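PDB 3K6T: female germline-specific tumor suppressor gld-1 from Caenorhabditis elegans, which binds specific sequence elements in messenger RNAs as a homodimer and represses translation of targets such as the Notch receptor homologue glp-1. Local coordinates for residues V7-D12 with G39-A44. Residues are numbered along the deposited sequence; the frame is centred on the assembly and turned at random.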
loop_
_atom_site.group_PDB
_atom_site.type_symbol
_atom_site.label_atom_id
_atom_site.label_comp_id
_atom_site.label_asym_id
_atom_site.label_seq_id
_atom_site.Cartn_x
_atom_site.Cartn_y
_atom_site.Cartn_z
ATOM N N VAL A 7 -14.634 2.632 7.896
ATOM C CA VAL A 7 -15.237 1.523 7.177
ATOM C C VAL A 7 -15.310 1.833 5.684
ATOM O O VAL A 7 -15.144 0.940 4.854
ATOM C CB VAL A 7 -16.628 1.179 7.741
ATOM C CG1 VAL A 7 -17.324 0.151 6.866
ATOM C CG2 VAL A 7 -16.494 0.662 9.163
ATOM N N GLU A 8 -15.540 3.099 5.348
ATOM C CA GLU A 8 -15.579 3.523 3.951
ATOM C C GLU A 8 -14.216 3.369 3.271
ATOM O O GLU A 8 -14.124 2.915 2.130
ATOM C CB GLU A 8 -16.060 4.975 3.839
ATOM N N TYR A 9 -13.161 3.765 3.972
ATOM C CA TYR A 9 -11.799 3.590 3.469
ATOM C C TYR A 9 -11.497 2.118 3.178
ATOM O O TYR A 9 -10.943 1.782 2.127
ATOM C CB TYR A 9 -10.802 4.146 4.480
ATOM C CG TYR A 9 -9.348 4.043 4.074
ATOM C CD1 TYR A 9 -8.912 4.503 2.836
ATOM C CD2 TYR A 9 -8.401 3.520 4.954
ATOM C CE1 TYR A 9 -7.579 4.420 2.478
ATOM C CE2 TYR A 9 -7.072 3.438 4.608
ATOM C CZ TYR A 9 -6.662 3.880 3.370
ATOM O OH TYR A 9 -5.331 3.802 3.035
ATOM N N LEU A 10 -11.865 1.248 4.116
ATOM C CA LEU A 10 -11.688 -0.194 3.958
ATOM C C LEU A 10 -12.399 -0.686 2.703
ATOM O O LEU A 10 -11.856 -1.482 1.928
ATOM C CB LEU A 10 -12.245 -0.933 5.185
ATOM C CG LEU A 10 -12.095 -2.454 5.222
ATOM C CD1 LEU A 10 -10.638 -2.856 5.028
ATOM C CD2 LEU A 10 -12.640 -3.040 6.526
ATOM N N ALA A 11 -13.636 -0.230 2.526
ATOM C CA ALA A 11 -14.418 -0.568 1.349
ATOM C C ALA A 11 -13.693 -0.152 0.070
ATOM O O ALA A 11 -13.641 -0.910 -0.895
ATOM C CB ALA A 11 -15.791 0.086 1.423
ATOM N N ASP A 12 -13.134 1.054 0.065
ATOM C CA ASP A 12 -12.400 1.537 -1.103
ATOM C C ASP A 12 -11.193 0.649 -1.406
ATOM O O ASP A 12 -10.938 0.308 -2.560
ATOM C CB ASP A 12 -11.958 2.992 -0.911
ATOM C CG ASP A 12 -13.113 3.979 -1.038
ATOM O OD1 ASP A 12 -14.141 3.618 -1.651
ATOM O OD2 ASP A 12 -12.993 5.115 -0.528
ATOM N N GLY A 39 -5.050 -4.984 6.137
ATOM C CA GLY A 39 -4.788 -5.573 7.441
ATOM C C GLY A 39 -4.717 -4.542 8.552
ATOM O O GLY A 39 -5.343 -4.703 9.594
ATOM N N ARG A 40 -3.968 -3.470 8.322
ATOM C CA ARG A 40 -3.822 -2.409 9.313
ATOM C C ARG A 40 -5.154 -1.716 9.632
ATOM O O ARG A 40 -5.432 -1.389 10.783
ATOM C CB ARG A 40 -2.804 -1.372 8.845
ATOM C CG ARG A 40 -2.604 -0.233 9.846
ATOM C CD ARG A 40 -1.792 0.913 9.246
ATOM N NE ARG A 40 -2.557 1.694 8.272
ATOM C CZ ARG A 40 -3.466 2.609 8.597
ATOM N NH1 ARG A 40 -3.739 2.860 9.873
ATOM N NH2 ARG A 40 -4.110 3.270 7.644
ATOM N N VAL A 41 -5.956 -1.473 8.602
ATOM C CA VAL A 41 -7.257 -0.837 8.773
ATOM C C VAL A 41 -8.245 -1.741 9.532
ATOM O O VAL A 41 -8.979 -1.274 10.393
ATOM C CB VAL A 41 -7.864 -0.426 7.412
ATOM C CG1 VAL A 41 -9.291 0.103 7.598
ATOM C CG2 VAL A 41 -7.004 0.629 6.759
ATOM N N ARG A 42 -8.267 -3.026 9.200
ATOM C CA ARG A 42 -9.114 -3.968 9.927
ATOM C C ARG A 42 -8.720 -4.021 11.403
ATOM O O ARG A 42 -9.575 -4.026 12.283
ATOM C CB ARG A 42 -9.020 -5.368 9.320
ATOM C CG ARG A 42 -9.653 -5.513 7.944
ATOM C CD ARG A 42 -9.785 -6.991 7.595
ATOM N NE ARG A 42 -9.998 -7.233 6.171
ATOM C CZ ARG A 42 -11.189 -7.249 5.582
ATOM N NH1 ARG A 42 -12.288 -7.020 6.293
ATOM N NH2 ARG A 42 -11.281 -7.490 4.279
ATOM N N VAL A 43 -7.421 -4.063 11.666
ATOM C CA VAL A 43 -6.933 -4.091 13.043
ATOM C C VAL A 43 -7.331 -2.814 13.777
ATOM O O VAL A 43 -7.807 -2.864 14.917
ATOM C CB VAL A 43 -5.401 -4.292 13.113
ATOM C CG1 VAL A 43 -4.880 -4.007 14.525
ATOM C CG2 VAL A 43 -5.039 -5.699 12.688
ATOM N N ALA A 44 -7.152 -1.672 13.116
ATOM C CA ALA A 44 -7.520 -0.384 13.702
ATOM C C ALA A 44 -9.013 -0.303 14.014
ATOM O O ALA A 44 -9.408 0.206 15.062
ATOM C CB ALA A 44 -7.103 0.771 12.786
#
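In the helical hairpin of the Qua1 homodimerization domain, Tyr9 and Leu10 of helix 7-20 meet Val41 and Arg42 of helix 28-49, a worked example of two antiparallel helices joined by side chains that meet between them. The local axes run 10.1 Å apart at 156°, and Leu10 and Val41 are the pair whose CA atoms lie nearest, at 6.6 Å. Val41 divides its two methyls between neighbouring partners. CG2 meets the Tyr9 ring obliquely, nearest to CE2 at 3.5 Å and then to CD2, while CG1, anti to the backbone N (chi1 174°), lies 4.0 Å from CB of Leu10. The Leu10 and Val41 side chains pass alongside one another, pointing opposite ways, and Leu13 and Ala5 add to the apolar surroundings of Val41. Beyond Leu10 lies Arg42, whose extended chain crosses the leucine at about a right angle: Arg42 CG sits 4.1 Å from both Leu10 CD1 and CD2, and Leu10 CD1 lies over one face of the guanidinium. An alanine in place of Leu10 would probably cost Val41 CG1 the CD1 methyl while the CB contact stays, and deprive the Arg42 chain of the methyls it crosses, opening a gap between the helices. The Tyr9 end of the contact is polar although the residue is buried. Arg40 NH2 comes within 4.2 Å of Tyr9 CE2, yet both residues find their stronger partner in Glu37, which accepts a hydrogen bond from Tyr9 OH and forms a salt bridge with Arg40 NH2. The tyrosine hydroxyl is also hydrogen-bonded to Arg32 of the second subunit, and the Tyr9 side chain packs on Asn29 of that subunit. One aromatic side chain thus serves both the hairpin and the dimer, an arrangement in keeping with the helix-turn-helix protomers of the Qua1 homodimer in this STAR protein.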